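Local coordinates for d-3-phosphoglycerate dehydrogenase oxidoreductase protein (Ralstonia solanacearum, PDB 3GG9) that probably oxidises D-3-phosphoglycerate with NAD, as a member of the D-isomer specific 2-hydroxyacid dehydrogenase family, at residues A[110-115]-A[172-177]; A[116-121]-A[272-277]; A[219-224]-A[253-258]; A[120-125]-A[244-249]. All blocks are in the same frame, centred on the assembly; numbering follows the deposited sequence.

Interaction 1. Residues A[110-115]-A[172-177]; sequences APAELT and GQLVAG
Ala112 and Val175 face each other where two helices touch through apolar side chains. Their CA atoms lie 5.9 Å apart, and the axes of the two short helical segments approach to 9.0 Å at a crossing angle of -40°. The only side-chain atom of Ala112, CB, meets Leu174 CB at 3.7 Å, with Leu174 CD1 lying only slightly farther off. On its other flank the same alanine receives Val175, whose CG2 methyl rests on the backbone, 3.8 Å from Ala112 O. Val175 reaches this place because CG2 stands beside its own backbone N, while CG1 takes the position anti to it (chi1 175°). Helix 170-181 follows strand 162-166 in the Rossmann-type domain, and its Gly172 is probably the last glycine of the GxGxxG dinucleotide-binding motif; the contact joins that helix to helix 109-123. One turn beyond Ala112, Thr115 crosses Val175 at about a right angle and places CB 4.0 Å from Val175 CG2. Its rotation (chi1 -57°) is held by a 2.8 Å hydrogen bond from Thr115 OG1 to Pro111 O, which leaves the carbon side of the threonine to the apolar interface. Pro111 O also takes the helical bond from Thr115 N, the two donors arriving from opposite faces of the carbonyl plane. OG1 has a further hydrogen-bonded partner in Thr250. Another flank of helix 109-123 meets the second subunit, where Glu113 accepts hydrogen bonds from Leu158 N and Lys159 N of that subunit.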
loop_
_atom_site.group_PDB
_atom_site.type_symbol
_atom_site.label_atom_id
_atom_site.label_comp_id
_atom_site.label_asym_id
_atom_site.label_seq_id
_atom_site.Cartn_x
_atom_site.Cartn_y
_atom_site.Cartn_z
ATOM N N ALA A 110 -3.230 6.379 -12.883
ATOM C CA ALA A 110 -2.101 5.524 -12.398
ATOM C C ALA A 110 -1.190 6.191 -11.378
ATOM O O ALA A 110 -0.881 5.574 -10.353
ATOM C CB ALA A 110 -1.282 4.949 -13.548
ATOM N N PRO A 111 -0.745 7.437 -11.636
ATOM C CA PRO A 111 0.031 8.074 -10.565
ATOM C C PRO A 111 -0.761 8.493 -9.334
ATOM O O PRO A 111 -0.191 8.577 -8.269
ATOM C CB PRO A 111 0.668 9.295 -11.265
ATOM C CG PRO A 111 -0.315 9.622 -12.352
ATOM C CD PRO A 111 -0.761 8.275 -12.855
ATOM N N ALA A 112 -2.067 8.770 -9.460
ATOM C CA ALA A 112 -2.860 9.045 -8.266
ATOM C C ALA A 112 -2.994 7.789 -7.397
ATOM O O ALA A 112 -2.864 7.846 -6.166
ATOM C CB ALA A 112 -4.269 9.560 -8.646
ATOM N N GLU A 113 -3.277 6.654 -8.022
ATOM C CA GLU A 113 -3.431 5.425 -7.268
ATOM C C GLU A 113 -2.104 5.054 -6.639
ATOM O O GLU A 113 -2.049 4.556 -5.528
ATOM C CB GLU A 113 -3.903 4.300 -8.153
ATOM C CG GLU A 113 -5.361 4.543 -8.573
ATOM C CD GLU A 113 -6.035 3.322 -9.141
ATOM O OE1 GLU A 113 -5.402 2.260 -9.169
ATOM O OE2 GLU A 113 -7.220 3.415 -9.549
ATOM N N LEU A 114 -1.060 5.314 -7.377
ATOM C CA LEU A 114 0.289 4.997 -6.866
ATOM C C LEU A 114 0.621 5.845 -5.635
ATOM O O LEU A 114 1.188 5.335 -4.660
ATOM C CB LEU A 114 1.312 5.209 -7.960
ATOM C CG LEU A 114 2.727 4.660 -7.673
ATOM C CD1 LEU A 114 3.632 5.699 -6.951
ATOM C CD2 LEU A 114 2.684 3.315 -6.893
ATOM N N THR A 115 0.331 7.141 -5.706
ATOM C CA THR A 115 0.422 8.028 -4.534
ATOM C C THR A 115 -0.258 7.461 -3.289
ATOM O O THR A 115 0.311 7.447 -2.199
ATOM C CB THR A 115 -0.151 9.447 -4.850
ATOM O OG1 THR A 115 0.550 9.984 -5.968
ATOM C CG2 THR A 115 0.002 10.382 -3.654
ATOM N N GLY A 172 -3.822 15.791 -7.961
ATOM C CA GLY A 172 -4.167 16.264 -6.627
ATOM C C GLY A 172 -5.638 16.096 -6.295
ATOM O O GLY A 172 -5.995 15.776 -5.174
ATOM N N GLN A 173 -6.475 16.298 -7.300
ATOM C CA GLN A 173 -7.939 16.218 -7.157
ATOM C C GLN A 173 -8.376 14.781 -6.855
ATOM O O GLN A 173 -9.210 14.549 -5.977
ATOM C CB GLN A 173 -8.569 16.716 -8.435
ATOM C CG GLN A 173 -10.078 16.503 -8.519
ATOM C CD GLN A 173 -10.681 17.201 -9.706
ATOM O OE1 GLN A 173 -9.963 17.663 -10.605
ATOM N NE2 GLN A 173 -12.009 17.295 -9.720
ATOM N N LEU A 174 -7.786 13.820 -7.557
ATOM C CA LEU A 174 -8.082 12.400 -7.292
ATOM C C LEU A 174 -7.642 11.967 -5.897
ATOM O O LEU A 174 -8.368 11.272 -5.165
ATOM C CB LEU A 174 -7.441 11.525 -8.359
ATOM C CG LEU A 174 -8.062 11.597 -9.765
ATOM C CD1 LEU A 174 -7.319 10.690 -10.737
ATOM C CD2 LEU A 174 -9.574 11.281 -9.767
ATOM N N VAL A 175 -6.419 12.355 -5.527
ATOM C CA VAL A 175 -5.881 12.018 -4.229
ATOM C C VAL A 175 -6.594 12.700 -3.064
ATOM O O VAL A 175 -6.804 12.067 -2.034
ATOM C CB VAL A 175 -4.353 12.334 -4.156
ATOM C CG1 VAL A 175 -3.835 12.085 -2.760
ATOM C CG2 VAL A 175 -3.625 11.480 -5.173
ATOM N N ALA A 176 -7.013 13.953 -3.249
ATOM C CA ALA A 176 -7.926 14.603 -2.308
ATOM C C ALA A 176 -9.241 13.800 -2.106
ATOM O O ALA A 176 -9.737 13.675 -0.966
ATOM C CB ALA A 176 -8.219 16.058 -2.736
ATOM N N GLY A 177 -9.786 13.272 -3.204
ATOM C CA GLY A 177 -10.976 12.416 -3.178
ATOM C C GLY A 177 -10.781 11.126 -2.379
ATOM O O GLY A 177 -11.649 10.718 -1.606
#

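Interaction 2. Residues A[116-121]-A[272-277]; sequences WALVMA and MAAIDV
Leu118 lies over Ala274 with 6.2 Å between their CA atoms, the nearest approach of helical segment 116-121 to strand 272-275. Such closeness is possible because the strand offers no more than a methyl at this point. Ala274 CB stands 4.1 Å from Leu118 CB and equally close to Leu118 O, so it meets the root of the leucine and the helix backbone rather than the branched end. The rest of the leucine runs onward along the strand: with CG beside the backbone N (chi1 -77°) and the chain then extended (chi2 177°), CD1 passes beyond the alanine and stops 4.2 Å from Asp276 CB. Asp276 thus shows the leucine its methylene, while its carboxylate is engaged by Thr298 OG1 and Ile301 N through OD1 and by Gly302 N through OD2. Leu118 also packs on Ile296 of strand 295-297, spanning two neighbouring strands. Ala117, on another side of the helix, packs against Ile126 of the second subunit. A helix laid by its aliphatic side chains against a parallel sheet is the basic layering of the Rossmann fold, here in the NAD-binding domain of a 2-hydroxyacid dehydrogenase.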
loop_
_atom_site.group_PDB
_atom_site.type_symbol
_atom_site.label_atom_id
_atom_site.label_comp_id
_atom_site.label_asym_id
_atom_site.label_seq_id
_atom_site.Cartn_x
_atom_site.Cartn_y
_atom_site.Cartn_z
ATOM N N TRP A 116 -1.478 6.973 -3.459
ATOM C CA TRP A 116 -2.239 6.420 -2.347
ATOM C C TRP A 116 -1.708 5.093 -1.857
ATOM O O TRP A 116 -1.766 4.814 -0.671
ATOM C CB TRP A 116 -3.730 6.250 -2.724
ATOM C CG TRP A 116 -4.548 6.331 -1.480
ATOM C CD1 TRP A 116 -5.156 5.306 -0.831
ATOM C CD2 TRP A 116 -4.759 7.502 -0.677
ATOM N NE1 TRP A 116 -5.785 5.775 0.318
ATOM C CE2 TRP A 116 -5.547 7.121 0.427
ATOM C CE3 TRP A 116 -4.372 8.845 -0.802
ATOM C CZ2 TRP A 116 -5.946 8.033 1.412
ATOM C CZ3 TRP A 116 -4.762 9.749 0.178
ATOM C CH2 TRP A 116 -5.545 9.345 1.261
ATOM N N ALA A 117 -1.184 4.287 -2.771
ATOM C CA ALA A 117 -0.575 3.009 -2.429
ATOM C C ALA A 117 0.602 3.280 -1.499
ATOM O O ALA A 117 0.799 2.574 -0.521
ATOM C CB ALA A 117 -0.100 2.292 -3.726
ATOM N N LEU A 118 1.344 4.341 -1.792
ATOM C CA LEU A 118 2.482 4.756 -0.943
ATOM C C LEU A 118 2.074 5.337 0.409
ATOM O O LEU A 118 2.718 5.070 1.401
ATOM C CB LEU A 118 3.363 5.757 -1.685
ATOM C CG LEU A 118 4.297 5.206 -2.754
ATOM C CD1 LEU A 118 5.025 6.363 -3.414
ATOM C CD2 LEU A 118 5.288 4.226 -2.128
ATOM N N VAL A 119 1.021 6.154 0.434
ATOM C CA VAL A 119 0.394 6.627 1.678
ATOM C C VAL A 119 0.045 5.479 2.605
ATOM O O VAL A 119 0.439 5.496 3.758
ATOM C CB VAL A 119 -0.937 7.494 1.428
ATOM C CG1 VAL A 119 -1.627 7.766 2.723
ATOM C CG2 VAL A 119 -0.586 8.791 0.754
ATOM N N MET A 120 -0.739 4.513 2.104
ATOM C CA MET A 120 -1.121 3.327 2.870
ATOM C C MET A 120 0.080 2.434 3.245
ATOM O O MET A 120 0.175 1.963 4.379
ATOM C CB MET A 120 -2.212 2.566 2.119
ATOM C CG MET A 120 -3.415 3.484 1.915
ATOM S SD MET A 120 -4.939 2.584 1.693
ATOM C CE MET A 120 -5.362 2.460 3.439
ATOM N N ALA A 121 1.007 2.255 2.307
ATOM C CA ALA A 121 2.171 1.408 2.541
ATOM C C ALA A 121 3.000 2.023 3.652
ATOM O O ALA A 121 3.353 1.335 4.595
ATOM C CB ALA A 121 2.988 1.239 1.262
ATOM N N MET A 272 8.466 10.625 8.626
ATOM C CA MET A 272 8.582 9.628 7.567
ATOM C C MET A 272 8.351 10.258 6.204
ATOM O O MET A 272 7.665 11.279 6.082
ATOM C CB MET A 272 7.601 8.464 7.813
ATOM C CG MET A 272 7.765 7.235 6.850
ATOM S SD MET A 272 6.880 5.702 7.258
ATOM C CE MET A 272 7.757 5.330 8.792
ATOM N N ALA A 273 8.973 9.670 5.193
ATOM C CA ALA A 273 8.697 10.030 3.825
ATOM C C ALA A 273 8.406 8.821 2.926
ATOM O O ALA A 273 8.843 7.701 3.196
ATOM C CB ALA A 273 9.797 10.873 3.267
ATOM N N ALA A 274 7.641 9.063 1.867
ATOM C CA ALA A 274 7.465 8.073 0.816
ATOM C C ALA A 274 7.655 8.804 -0.514
ATOM O O ALA A 274 6.991 9.806 -0.783
ATOM C CB ALA A 274 6.079 7.398 0.910
ATOM N N ILE A 275 8.623 8.360 -1.310
ATOM C CA ILE A 275 8.964 9.078 -2.541
ATOM C C ILE A 275 9.052 8.127 -3.738
ATOM O O ILE A 275 9.428 6.961 -3.603
ATOM C CB ILE A 275 10.250 9.975 -2.415
ATOM C CG1 ILE A 275 11.506 9.140 -2.180
ATOM C CG2 ILE A 275 10.124 11.090 -1.323
ATOM C CD1 ILE A 275 12.330 9.039 -3.380
ATOM N N ASP A 276 8.755 8.656 -4.915
ATOM C CA ASP A 276 8.748 7.848 -6.135
ATOM C C ASP A 276 9.699 8.444 -7.167
ATOM O O ASP A 276 9.898 7.884 -8.211
ATOM C CB ASP A 276 7.308 7.740 -6.675
ATOM C CG ASP A 276 7.188 6.821 -7.897
ATOM O OD1 ASP A 276 7.534 5.627 -7.786
ATOM O OD2 ASP A 276 6.721 7.293 -8.971
ATOM N N VAL A 277 10.345 9.557 -6.836
ATOM C CA VAL A 277 11.081 10.316 -7.834
ATOM C C VAL A 277 12.408 10.783 -7.250
ATOM O O VAL A 277 12.478 11.161 -6.076
ATOM C CB VAL A 277 10.273 11.564 -8.333
ATOM C CG1 VAL A 277 9.098 11.129 -9.188
ATOM C CG2 VAL A 277 9.798 12.438 -7.139
#

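Interaction 3. Residues A[219-224]-A[253-258]; sequences LSVHLR and AELVEE. With SO4 (sulfate ion), chain F; SO4 (sulfate ion), chain E.
Leu255 alone supplies nearly all that segment 253-258 brings to its meeting with Val221 and Leu223, while the next residue on the partner segment, Arg224, lies between two sulfates. The leucine's CD1 lies 3.6 Å from Leu223 O, and its CD2 approaches Arg224 O at 4.0 Å. Carbon partners complete the setting: Val221 CG1 is 3.7 Å from Leu255 CD1, the two side chains running past each other in opposite directions, and Leu223 CB touches both leucine methyls. The extended second torsion of Leu255 (chi2 175°) carries its forked end out to where strand 218-221 gives way to loop. The Arg224 side chain does not join this apolar patch; bent at chi2 (-86°), it reaches the two sulfates, which are probably from the crystallisation liquor. Sulfate F sits in the guanidinium plane at its edge, held by Arg224 NE to O2 at 2.9 Å and by Arg224 NH1 to O1 at 2.7 Å, the latter almost straight at 175°. Arg224 NH2 makes a more bent bond to O4 of sulfate E. Sulfate F is also bound by the amides of Lys170 and Ile171, at the start of helix 170-181. The anion pocket at that helix end, bordered by the loop leaving a parallel strand, resembles the dinucleotide phosphate site of Rossmann domains, and is consistent with NAD binding here.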
loop_
_atom_site.group_PDB
_atom_site.type_symbol
_atom_site.label_atom_id
_atom_site.label_comp_id
_atom_site.label_asym_id
_atom_site.label_seq_id
_atom_site.Cartn_x
_atom_site.Cartn_y
_atom_site.Cartn_z
ATOM N N LEU A 219 1.182 14.660 4.094
ATOM C CA LEU A 219 1.232 15.764 3.145
ATOM C C LEU A 219 1.721 15.235 1.810
ATOM O O LEU A 219 2.825 14.686 1.693
ATOM C CB LEU A 219 2.109 16.915 3.660
ATOM C CG LEU A 219 2.011 18.258 2.909
ATOM C CD1 LEU A 219 2.403 19.379 3.853
ATOM C CD2 LEU A 219 2.833 18.334 1.609
ATOM N N SER A 220 0.903 15.411 0.786
ATOM C CA SER A 220 1.283 14.896 -0.505
ATOM C C SER A 220 1.368 15.998 -1.525
ATOM O O SER A 220 0.448 16.836 -1.630
ATOM C CB SER A 220 0.334 13.790 -0.960
ATOM O OG SER A 220 0.813 13.234 -2.164
ATOM N N VAL A 221 2.471 15.973 -2.278
ATOM C CA VAL A 221 2.817 17.005 -3.289
ATOM C C VAL A 221 2.425 16.653 -4.730
ATOM O O VAL A 221 2.876 15.645 -5.278
ATOM C CB VAL A 221 4.350 17.335 -3.244
ATOM C CG1 VAL A 221 4.648 18.539 -4.109
ATOM C CG2 VAL A 221 4.742 17.640 -1.845
ATOM N N HIS A 222 1.583 17.496 -5.338
ATOM C CA HIS A 222 1.143 17.297 -6.715
ATOM C C HIS A 222 1.304 18.526 -7.600
ATOM O O HIS A 222 0.325 19.155 -8.001
ATOM C CB HIS A 222 -0.278 16.797 -6.700
ATOM C CG HIS A 222 -0.423 15.543 -5.915
ATOM N ND1 HIS A 222 0.000 14.326 -6.395
ATOM C CD2 HIS A 222 -0.859 15.326 -4.655
ATOM C CE1 HIS A 222 -0.204 13.405 -5.472
ATOM N NE2 HIS A 222 -0.716 13.988 -4.405
ATOM N N LEU A 223 2.554 18.839 -7.917
ATOM C CA LEU A 223 2.897 20.032 -8.689
ATOM C C LEU A 223 3.736 19.631 -9.886
ATOM O O LEU A 223 4.518 18.687 -9.807
ATOM C CB LEU A 223 3.713 21.005 -7.824
ATOM C CG LEU A 223 3.105 21.571 -6.541
ATOM C CD1 LEU A 223 4.161 22.281 -5.706
ATOM C CD2 LEU A 223 1.956 22.526 -6.889
ATOM N N ARG A 224 3.568 20.348 -10.989
ATOM C CA ARG A 224 4.449 20.227 -12.136
ATOM C C ARG A 224 5.690 21.050 -11.825
ATOM O O ARG A 224 5.608 22.072 -11.109
ATOM C CB ARG A 224 3.762 20.734 -13.412
ATOM C CG ARG A 224 2.512 19.923 -13.843
ATOM C CD ARG A 224 2.863 18.713 -14.713
ATOM N NE ARG A 224 1.790 17.713 -14.740
ATOM C CZ ARG A 224 1.901 16.463 -15.204
ATOM N NH1 ARG A 224 0.849 15.659 -15.174
ATOM N NH2 ARG A 224 3.051 16.001 -15.698
ATOM N N ALA A 253 11.468 15.380 -7.840
ATOM C CA ALA A 253 12.393 15.570 -6.696
ATOM C C ALA A 253 12.816 17.024 -6.448
ATOM O O ALA A 253 13.000 17.461 -5.301
ATOM C CB ALA A 253 13.634 14.698 -6.882
ATOM N N GLU A 254 12.924 17.780 -7.526
ATOM C CA GLU A 254 13.472 19.128 -7.499
ATOM C C GLU A 254 12.460 20.168 -7.011
ATOM O O GLU A 254 12.802 21.342 -6.835
ATOM C CB GLU A 254 14.017 19.496 -8.889
ATOM C CG GLU A 254 15.153 18.588 -9.391
ATOM C CD GLU A 254 14.694 17.397 -10.258
ATOM O OE1 GLU A 254 15.565 16.844 -10.963
ATOM O OE2 GLU A 254 13.493 17.000 -10.238
ATOM N N LEU A 255 11.221 19.736 -6.775
ATOM C CA LEU A 255 10.258 20.546 -6.023
ATOM C C LEU A 255 10.711 20.855 -4.598
ATOM O O LEU A 255 10.305 21.858 -4.034
ATOM C CB LEU A 255 8.897 19.867 -5.957
ATOM C CG LEU A 255 8.143 19.656 -7.270
ATOM C CD1 LEU A 255 6.866 18.866 -7.022
ATOM C CD2 LEU A 255 7.815 20.971 -7.936
ATOM N N VAL A 256 11.515 19.970 -4.012
ATOM C CA VAL A 256 12.106 20.202 -2.698
ATOM C C VAL A 256 13.530 20.668 -2.943
ATOM O O VAL A 256 14.221 20.108 -3.789
ATOM C CB VAL A 256 12.138 18.919 -1.829
ATOM C CG1 VAL A 256 12.681 19.204 -0.422
ATOM C CG2 VAL A 256 10.747 18.299 -1.729
ATOM N N GLU A 257 13.964 21.694 -2.217
ATOM C CA GLU A 257 15.355 22.143 -2.307
ATOM C C GLU A 257 16.335 21.004 -2.087
ATOM O O GLU A 257 16.076 20.074 -1.338
ATOM C CB GLU A 257 15.637 23.332 -1.379
ATOM C CG GLU A 257 15.690 23.025 0.107
ATOM C CD GLU A 257 16.127 24.243 0.931
ATOM O OE1 GLU A 257 15.788 24.317 2.124
ATOM O OE2 GLU A 257 16.812 25.130 0.383
ATOM N N GLU A 258 17.437 21.083 -2.812
ATOM C CA GLU A 258 18.461 20.062 -2.857
ATOM C C GLU A 258 18.921 19.649 -1.449
ATOM O O GLU A 258 19.200 20.504 -0.598
ATOM C CB GLU A 258 19.607 20.597 -3.707
ATOM C CG GLU A 258 20.674 19.606 -3.988
ATOM C CD GLU A 258 21.673 20.136 -4.967
ATOM O OE1 GLU A 258 22.349 19.303 -5.594
ATOM O OE2 GLU A 258 21.774 21.380 -5.120
HETATM S S SO4 F . -1.729 17.526 -13.293
HETATM O O1 SO4 F . -1.589 16.465 -14.286
HETATM O O2 SO4 F . -0.585 18.452 -13.343
HETATM O O3 SO4 F . -2.950 18.271 -13.621
HETATM O O4 SO4 F . -1.771 16.933 -11.948
HETATM S S SO4 E . 1.920 12.974 -18.616
HETATM O O1 SO4 E . 2.614 11.712 -18.754
HETATM O O2 SO4 E . 1.706 13.569 -19.923
HETATM O O3 SO4 E . 0.627 12.740 -17.985
HETATM O O4 SO4 E . 2.739 13.847 -17.777
#

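Interaction 4. Residues A[120-125]-A[244-249]; sequences MAAQRR and TALFVN
Ala122 O, in the last turn of helix 109-123, is gripped twice by one residue, while the methyl of Ala122 packs on Leu246. Arg125 N reaches this oxygen at 3.0 Å and Arg125 NH2 at 2.8 Å, from opposite faces of the carbonyl plane. The oxygen lies close to the guanidinium plane, so the arginine head meets the end of the helix it has just left with its edge. Positive phi at Arg125 (55°) marks this turn as a Schellman motif, and Arg125 is also the N-cap of helix 126-134. The cation is engaged further by Phe152, whose carbonyl oxygen accepts from NH1 and whose ring it meets in a cation-pi contact. In this Rossmann-type domain the helix end lies over strand 246-249 of the parallel sheet, and Leu246 fills the space between them: its CD1 is 3.7 Å from Ala122 CB, with CD2 nearly as close. Gln123 comes alongside, bent at chi2 (-55°), and lays its amide past the leucine so that OE1 rests 3.7 Å from Leu246 CB. Both ends of that amide are tied to the strand's approach by water. Water 1 accepts from Gln123 NE2 at 3.0 Å and bonds to Thr244 O at 2.6 Å; water 2 joins Gln123 OE1, at 2.6 Å, to Arg125 NH2 and Thr244 O, both at longer range.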
loop_
_atom_site.group_PDB
_atom_site.type_symbol
_atom_site.label_atom_id
_atom_site.label_comp_id
_atom_site.label_asym_id
_atom_site.label_seq_id
_atom_site.Cartn_x
_atom_site.Cartn_y
_atom_site.Cartn_z
ATOM N N MET A 120 -0.739 4.513 2.104
ATOM C CA MET A 120 -1.121 3.327 2.870
ATOM C C MET A 120 0.080 2.434 3.245
ATOM O O MET A 120 0.175 1.963 4.379
ATOM C CB MET A 120 -2.212 2.566 2.119
ATOM C CG MET A 120 -3.415 3.484 1.915
ATOM S SD MET A 120 -4.939 2.584 1.693
ATOM C CE MET A 120 -5.362 2.460 3.439
ATOM N N ALA A 121 1.007 2.255 2.307
ATOM C CA ALA A 121 2.171 1.408 2.541
ATOM C C ALA A 121 3.000 2.023 3.652
ATOM O O ALA A 121 3.353 1.335 4.595
ATOM C CB ALA A 121 2.988 1.239 1.262
ATOM N N ALA A 122 3.240 3.331 3.571
ATOM C CA ALA A 122 4.019 4.045 4.603
ATOM C C ALA A 122 3.301 4.103 5.955
ATOM O O ALA A 122 3.856 3.722 6.987
ATOM C CB ALA A 122 4.386 5.448 4.097
ATOM N N GLN A 123 2.033 4.509 5.968
ATOM C CA GLN A 123 1.342 4.639 7.264
ATOM C C GLN A 123 1.178 3.312 8.003
ATOM O O GLN A 123 1.009 3.294 9.227
ATOM C CB GLN A 123 -0.044 5.310 7.103
ATOM C CG GLN A 123 0.004 6.825 6.817
ATOM C CD GLN A 123 0.812 7.625 7.875
ATOM O OE1 GLN A 123 2.038 7.513 7.963
ATOM N NE2 GLN A 123 0.118 8.423 8.668
ATOM N N ARG A 124 1.200 2.201 7.263
ATOM C CA ARG A 124 1.076 0.898 7.906
ATOM C C ARG A 124 2.391 0.152 7.976
ATOM O O ARG A 124 2.421 -1.023 8.388
ATOM C CB ARG A 124 -0.000 0.019 7.261
ATOM C CG ARG A 124 -1.469 0.506 7.533
ATOM C CD ARG A 124 -1.765 0.758 9.041
ATOM N NE ARG A 124 -2.070 -0.474 9.782
ATOM C CZ ARG A 124 -3.295 -0.922 10.051
ATOM N NH1 ARG A 124 -4.369 -0.255 9.627
ATOM N NH2 ARG A 124 -3.434 -2.055 10.734
ATOM N N ARG A 125 3.448 0.829 7.551
ATOM C CA ARG A 125 4.842 0.296 7.589
ATOM C C ARG A 125 4.984 -1.036 6.871
ATOM O O ARG A 125 5.750 -1.911 7.272
ATOM C CB ARG A 125 5.384 0.255 9.024
ATOM C CG ARG A 125 5.567 1.640 9.654
ATOM C CD ARG A 125 4.293 2.175 10.329
ATOM N NE ARG A 125 4.543 3.353 11.161
ATOM C CZ ARG A 125 4.476 4.622 10.753
ATOM N NH1 ARG A 125 4.703 5.589 11.620
ATOM N NH2 ARG A 125 4.162 4.944 9.503
ATOM N N THR A 244 5.448 12.966 13.819
ATOM C CA THR A 244 4.768 11.739 13.384
ATOM C C THR A 244 4.242 11.808 11.929
ATOM O O THR A 244 3.578 10.864 11.441
ATOM C CB THR A 244 3.528 11.496 14.251
ATOM O OG1 THR A 244 2.740 12.700 14.282
ATOM C CG2 THR A 244 3.917 11.074 15.666
ATOM N N ALA A 245 4.517 12.929 11.274
ATOM C CA ALA A 245 3.992 13.237 9.951
ATOM C C ALA A 245 4.688 12.502 8.820
ATOM O O ALA A 245 5.887 12.198 8.887
ATOM C CB ALA A 245 4.020 14.738 9.710
ATOM N N LEU A 246 3.904 12.198 7.789
ATOM C CA LEU A 246 4.402 11.591 6.550
ATOM C C LEU A 246 4.433 12.573 5.354
ATOM O O LEU A 246 3.425 13.207 4.996
ATOM C CB LEU A 246 3.606 10.319 6.232
ATOM C CG LEU A 246 3.774 9.726 4.823
ATOM C CD1 LEU A 246 5.127 9.032 4.738
ATOM C CD2 LEU A 246 2.603 8.749 4.515
ATOM N N PHE A 247 5.606 12.720 4.751
ATOM C CA PHE A 247 5.747 13.525 3.542
ATOM C C PHE A 247 5.767 12.633 2.298
ATOM O O PHE A 247 6.602 11.743 2.197
ATOM C CB PHE A 247 7.031 14.356 3.601
ATOM C CG PHE A 247 7.269 15.178 2.363
ATOM C CD1 PHE A 247 6.520 16.328 2.120
ATOM C CD2 PHE A 247 8.222 14.796 1.433
ATOM C CE1 PHE A 247 6.750 17.088 0.981
ATOM C CE2 PHE A 247 8.455 15.544 0.294
ATOM C CZ PHE A 247 7.715 16.699 0.068
ATOM N N VAL A 248 4.844 12.862 1.355
ATOM C CA VAL A 248 4.772 12.055 0.126
ATOM C C VAL A 248 5.092 12.897 -1.107
ATOM O O VAL A 248 4.533 13.981 -1.305
ATOM C CB VAL A 248 3.362 11.347 -0.055
ATOM C CG1 VAL A 248 3.353 10.435 -1.280
ATOM C CG2 VAL A 248 2.974 10.543 1.201
ATOM N N ASN A 249 5.985 12.395 -1.950
ATOM C CA ASN A 249 6.296 13.080 -3.204
ATOM C C ASN A 249 6.411 12.098 -4.352
ATOM O O ASN A 249 7.442 11.447 -4.526
ATOM C CB ASN A 249 7.584 13.927 -3.081
ATOM C CG ASN A 249 7.843 14.790 -4.317
ATOM O OD1 ASN A 249 7.001 14.918 -5.204
ATOM N ND2 ASN A 249 9.019 15.377 -4.377
HETATM O O HOH W 1 1.320 10.648 10.207
HETATM O O HOH W 2 3.689 8.135 9.865
#

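Helix 109-123 serves interactions 1, 2 and 4 in turn, meeting helix 170-181 first and then strands 272-275 and 246-249; the centres of interactions 2 and 4 lie about 6 Å apart. Those two strands are neighbours, joined by Met272 O to Phe247 N at 2.8 Å. Strand 218-221 of interaction 3 flanks 246-249 on its other edge, with Leu219 O 2.7 Å from Val248 N. Interactions 1 and 3 meet through Thr115 CG2, 3.5 Å from His222 CE1. Sulfate F, held by Arg224 in interaction 3, sits at the start of the helix used by interaction 1, where the NAD phosphates probably bind. Interactions 1, 2 and 4 also border the second subunit.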